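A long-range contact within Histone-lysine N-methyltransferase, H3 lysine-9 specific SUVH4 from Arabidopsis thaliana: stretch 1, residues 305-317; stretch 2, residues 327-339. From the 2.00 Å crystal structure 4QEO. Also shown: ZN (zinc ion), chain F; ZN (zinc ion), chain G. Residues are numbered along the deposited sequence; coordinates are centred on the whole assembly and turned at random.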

# COMPACT_ATOMS: atom_id res chain seq x y z
N ALA A 305 -13.75 0.21 27.91
CA ALA A 305 -13.17 1.51 28.27
C ALA A 305 -12.07 1.96 27.31
O ALA A 305 -11.82 3.16 27.14
CB ALA A 305 -12.61 1.45 29.68
N CYS A 306 -11.39 1.01 26.68
CA CYS A 306 -10.29 1.38 25.81
C CYS A 306 -10.86 2.05 24.54
O CYS A 306 -10.35 3.08 24.05
CB CYS A 306 -9.37 0.17 25.53
SG CYS A 306 -8.75 -0.69 27.08
N ALA A 307 -11.97 1.51 24.05
CA ALA A 307 -12.71 2.13 22.95
C ALA A 307 -13.10 3.55 23.33
O ALA A 307 -12.92 4.48 22.54
CB ALA A 307 -13.94 1.32 22.62
N LYS A 308 -13.63 3.71 24.54
CA LYS A 308 -14.03 5.01 25.05
C LYS A 308 -12.85 5.98 25.02
O LYS A 308 -13.00 7.15 24.65
CB LYS A 308 -14.58 4.90 26.47
CG LYS A 308 -15.88 4.12 26.56
CD LYS A 308 -16.43 4.17 27.98
CE LYS A 308 -17.78 3.48 28.07
NZ LYS A 308 -18.74 4.04 27.08
N LEU A 309 -11.68 5.48 25.39
CA LEU A 309 -10.46 6.27 25.30
C LEU A 309 -10.22 6.72 23.86
O LEU A 309 -9.71 7.81 23.62
CB LEU A 309 -9.25 5.48 25.80
CG LEU A 309 -8.96 5.43 27.30
CD1 LEU A 309 -7.77 4.53 27.57
CD2 LEU A 309 -8.73 6.82 27.87
N ASN A 310 -10.57 5.87 22.90
CA ASN A 310 -10.35 6.25 21.50
C ASN A 310 -11.41 7.20 20.91
O ASN A 310 -11.34 7.59 19.74
CB ASN A 310 -10.19 5.02 20.61
CG ASN A 310 -8.89 4.29 20.87
OD1 ASN A 310 -7.81 4.77 20.52
ND2 ASN A 310 -8.99 3.12 21.49
N GLY A 311 -12.38 7.58 21.73
CA GLY A 311 -13.42 8.49 21.29
C GLY A 311 -14.74 7.78 21.06
O GLY A 311 -15.65 8.34 20.45
N GLY A 312 -14.84 6.55 21.54
CA GLY A 312 -16.08 5.80 21.47
C GLY A 312 -16.10 4.78 20.36
O GLY A 312 -17.16 4.25 20.02
N ASN A 313 -14.94 4.48 19.80
CA ASN A 313 -14.85 3.55 18.68
C ASN A 313 -13.49 2.87 18.60
O ASN A 313 -12.49 3.41 19.06
CB ASN A 313 -15.16 4.28 17.37
CG ASN A 313 -14.72 5.74 17.40
OD1 ASN A 313 -13.54 6.04 17.59
ND2 ASN A 313 -15.67 6.64 17.20
N PHE A 314 -13.46 1.68 18.02
CA PHE A 314 -12.20 0.97 17.81
C PHE A 314 -11.44 1.51 16.60
O PHE A 314 -12.01 1.67 15.52
CB PHE A 314 -12.45 -0.53 17.67
CG PHE A 314 -12.99 -1.16 18.91
CD1 PHE A 314 -12.14 -1.46 19.97
CD2 PHE A 314 -14.34 -1.42 19.04
CE1 PHE A 314 -12.64 -2.03 21.14
CE2 PHE A 314 -14.84 -1.99 20.20
CZ PHE A 314 -13.99 -2.29 21.25
N PRO A 315 -10.16 1.84 16.81
CA PRO A 315 -9.28 2.38 15.77
C PRO A 315 -8.85 1.32 14.77
O PRO A 315 -8.48 1.65 13.64
CB PRO A 315 -8.09 2.93 16.57
CG PRO A 315 -8.07 2.11 17.82
CD PRO A 315 -9.51 1.83 18.14
N TYR A 316 -8.92 0.05 15.16
CA TYR A 316 -8.54 -1.04 14.28
C TYR A 316 -9.75 -1.81 13.83
O TYR A 316 -10.72 -1.95 14.58
CB TYR A 316 -7.59 -2.03 14.95
CG TYR A 316 -6.28 -1.47 15.43
CD1 TYR A 316 -5.26 -1.17 14.54
CD2 TYR A 316 -6.05 -1.27 16.79
CE1 TYR A 316 -4.05 -0.67 14.98
CE2 TYR A 316 -4.85 -0.77 17.24
CZ TYR A 316 -3.85 -0.47 16.34
OH TYR A 316 -2.66 0.02 16.80
N VAL A 317 -9.69 -2.32 12.60
CA VAL A 317 -10.69 -3.24 12.09
C VAL A 317 -10.08 -4.63 12.04
O VAL A 317 -8.88 -4.79 11.86
CB VAL A 317 -11.23 -2.80 10.70
CG1 VAL A 317 -10.19 -3.01 9.61
CG2 VAL A 317 -12.52 -3.53 10.37
N SER A 327 -4.98 7.39 10.57
CA SER A 327 -4.03 7.98 11.49
C SER A 327 -4.76 8.84 12.51
O SER A 327 -5.82 9.39 12.22
CB SER A 327 -3.02 8.83 10.72
OG SER A 327 -2.01 9.30 11.58
N ARG A 328 -4.18 8.91 13.70
CA ARG A 328 -4.73 9.69 14.81
C ARG A 328 -3.59 10.35 15.56
O ARG A 328 -2.43 9.97 15.40
CB ARG A 328 -5.47 8.78 15.79
CG ARG A 328 -6.54 7.92 15.17
CD ARG A 328 -7.75 7.86 16.06
NE ARG A 328 -8.72 6.88 15.60
CZ ARG A 328 -9.81 6.55 16.28
NH1 ARG A 328 -10.07 7.14 17.44
NH2 ARG A 328 -10.65 5.65 15.80
N ASP A 329 -3.93 11.32 16.41
CA ASP A 329 -2.97 11.89 17.34
C ASP A 329 -2.39 10.78 18.21
O ASP A 329 -1.18 10.70 18.41
CB ASP A 329 -3.62 12.96 18.23
CG ASP A 329 -3.76 14.29 17.53
OD1 ASP A 329 -3.14 14.47 16.46
OD2 ASP A 329 -4.49 15.17 18.05
N VAL A 330 -3.27 9.92 18.72
CA VAL A 330 -2.81 8.77 19.50
C VAL A 330 -3.82 7.63 19.45
O VAL A 330 -5.03 7.86 19.40
CB VAL A 330 -2.48 9.17 20.97
CG1 VAL A 330 -3.73 9.57 21.71
CG2 VAL A 330 -1.75 8.03 21.70
N VAL A 331 -3.32 6.40 19.40
CA VAL A 331 -4.18 5.22 19.45
C VAL A 331 -4.07 4.62 20.86
O VAL A 331 -2.98 4.52 21.41
CB VAL A 331 -3.77 4.17 18.36
CG1 VAL A 331 -4.42 2.82 18.62
CG2 VAL A 331 -4.15 4.66 16.97
N PHE A 332 -5.21 4.26 21.44
CA PHE A 332 -5.25 3.68 22.77
C PHE A 332 -5.52 2.19 22.70
O PHE A 332 -6.65 1.76 22.50
CB PHE A 332 -6.32 4.35 23.63
CG PHE A 332 -6.00 5.76 24.03
CD1 PHE A 332 -5.22 6.03 25.15
CD2 PHE A 332 -6.50 6.83 23.31
CE1 PHE A 332 -4.94 7.34 25.53
CE2 PHE A 332 -6.23 8.14 23.68
CZ PHE A 332 -5.45 8.39 24.80
N GLU A 333 -4.46 1.41 22.85
CA GLU A 333 -4.57 -0.03 22.78
C GLU A 333 -4.83 -0.63 24.15
O GLU A 333 -4.51 -0.04 25.19
CB GLU A 333 -3.30 -0.64 22.19
CG GLU A 333 -3.24 -0.59 20.67
CD GLU A 333 -2.04 -1.32 20.08
OE1 GLU A 333 -1.22 -1.87 20.85
OE2 GLU A 333 -1.91 -1.34 18.85
N CYS A 334 -5.41 -1.82 24.14
CA CYS A 334 -5.52 -2.64 25.33
C CYS A 334 -4.12 -2.95 25.86
O CYS A 334 -3.15 -3.04 25.10
CB CYS A 334 -6.31 -3.91 25.04
SG CYS A 334 -8.10 -3.64 24.70
N GLY A 335 -4.02 -3.08 27.18
CA GLY A 335 -2.73 -3.22 27.83
C GLY A 335 -2.66 -4.35 28.84
O GLY A 335 -3.51 -5.24 28.84
N PRO A 336 -1.64 -4.33 29.70
CA PRO A 336 -1.31 -5.38 30.67
C PRO A 336 -2.44 -5.72 31.65
O PRO A 336 -2.56 -6.88 32.07
CB PRO A 336 -0.11 -4.79 31.42
CG PRO A 336 0.55 -3.90 30.41
CD PRO A 336 -0.61 -3.27 29.67
N HIS A 337 -3.26 -4.73 32.01
CA HIS A 337 -4.37 -4.96 32.93
C HIS A 337 -5.73 -5.21 32.28
O HIS A 337 -6.72 -5.42 32.99
CB HIS A 337 -4.47 -3.83 33.97
CG HIS A 337 -3.33 -3.82 34.94
ND1 HIS A 337 -2.37 -2.84 34.94
CD2 HIS A 337 -2.99 -4.69 35.91
CE1 HIS A 337 -1.48 -3.09 35.89
NE2 HIS A 337 -1.84 -4.21 36.49
N CYS A 338 -5.80 -5.17 30.94
CA CYS A 338 -7.07 -5.46 30.28
C CYS A 338 -7.43 -6.93 30.39
O CYS A 338 -6.55 -7.79 30.40
CB CYS A 338 -7.05 -5.03 28.80
SG CYS A 338 -6.89 -3.25 28.58
N GLY A 339 -8.72 -7.22 30.46
CA GLY A 339 -9.19 -8.57 30.66
C GLY A 339 -9.10 -9.43 29.41
O GLY A 339 -9.23 -10.64 29.48
ZN ZN F . -8.60 -2.82 26.98
ZN ZN G . -8.90 -5.69 24.34
O HOH W 1 -7.52 7.48 19.17

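Residues 305-309 of stretch 1 are helical; the chain turns at G311 and ends in a strand that starts at Y316. Stretch 2 is mostly loop, with a brief strand at V331 and F332. The CA atoms of N310 and F332 are the nearest pair of the register, 5.9 Å apart. C306 and C334 follow, with 6.3 Å between their CA atoms. Together the stretches bury 623 Å².

F332 covers the most surface. Its CA-to-CB bond points toward stretch 1, and its ring lies against L309. The L309 CB atom sits over one ring face, 4.1 Å from the centroid of the F332 ring, in a CH-pi contact. The backbone of F332 is held as well. F332 N donates to N310 OD1 at 2.8 Å, and N310 ND2 donates to F332 O at 2.9 Å. Both bonds are nearly straight. One asparagine amide thus satisfies both polar backbone atoms of F332, much as a neighbouring strand would.

R328 is next in covered area. Its side chain reaches along the end of the helix and the loop after it. R328 NH1 makes a weak hydrogen bond to N310 O, because the 2.7 Å distance is short but the angle is poor. R328 NH2 makes another weak bond to N313 OD1, at 3.4 Å. Both acceptors lie near the guanidinium plane, where its N-H groups point. P315 CB packs over one face, 3.8 Å from R328 NH2. A water ties this region together: it donates to N310 OD1 at 3.0 Å and to V330 O at 2.5 Å, and weakly accepts from R328 NH1 at 3.1 Å.

The turn itself depends on glycine. G311 leaves the helix with positive phi in a Schellman motif. A CB there would be jammed against the carbonyl O of N310.

C306 joins the stretches through metal. The chain F zinc is bound by C306 SG at 2.1 Å, C334 SG at 2.5 Å and C338 SG at 2.4 Å, with a fourth ligand elsewhere in the structure. C334 SG also binds the chain G zinc at 2.2 Å, so this sulfur bridges the two ions. C338 closes a type I turn that begins at G335, and G335 N donates to C338 SG at 3.2 Å.

V331 makes apolar contacts with P315 and Y316. V331 CG1 lies 3.8 Å from P315 CG and 3.9 Å from Y316 CE2. Nearby, Y316 OH makes a short but weak hydrogen bond to E333 OE2, at 2.6 Å.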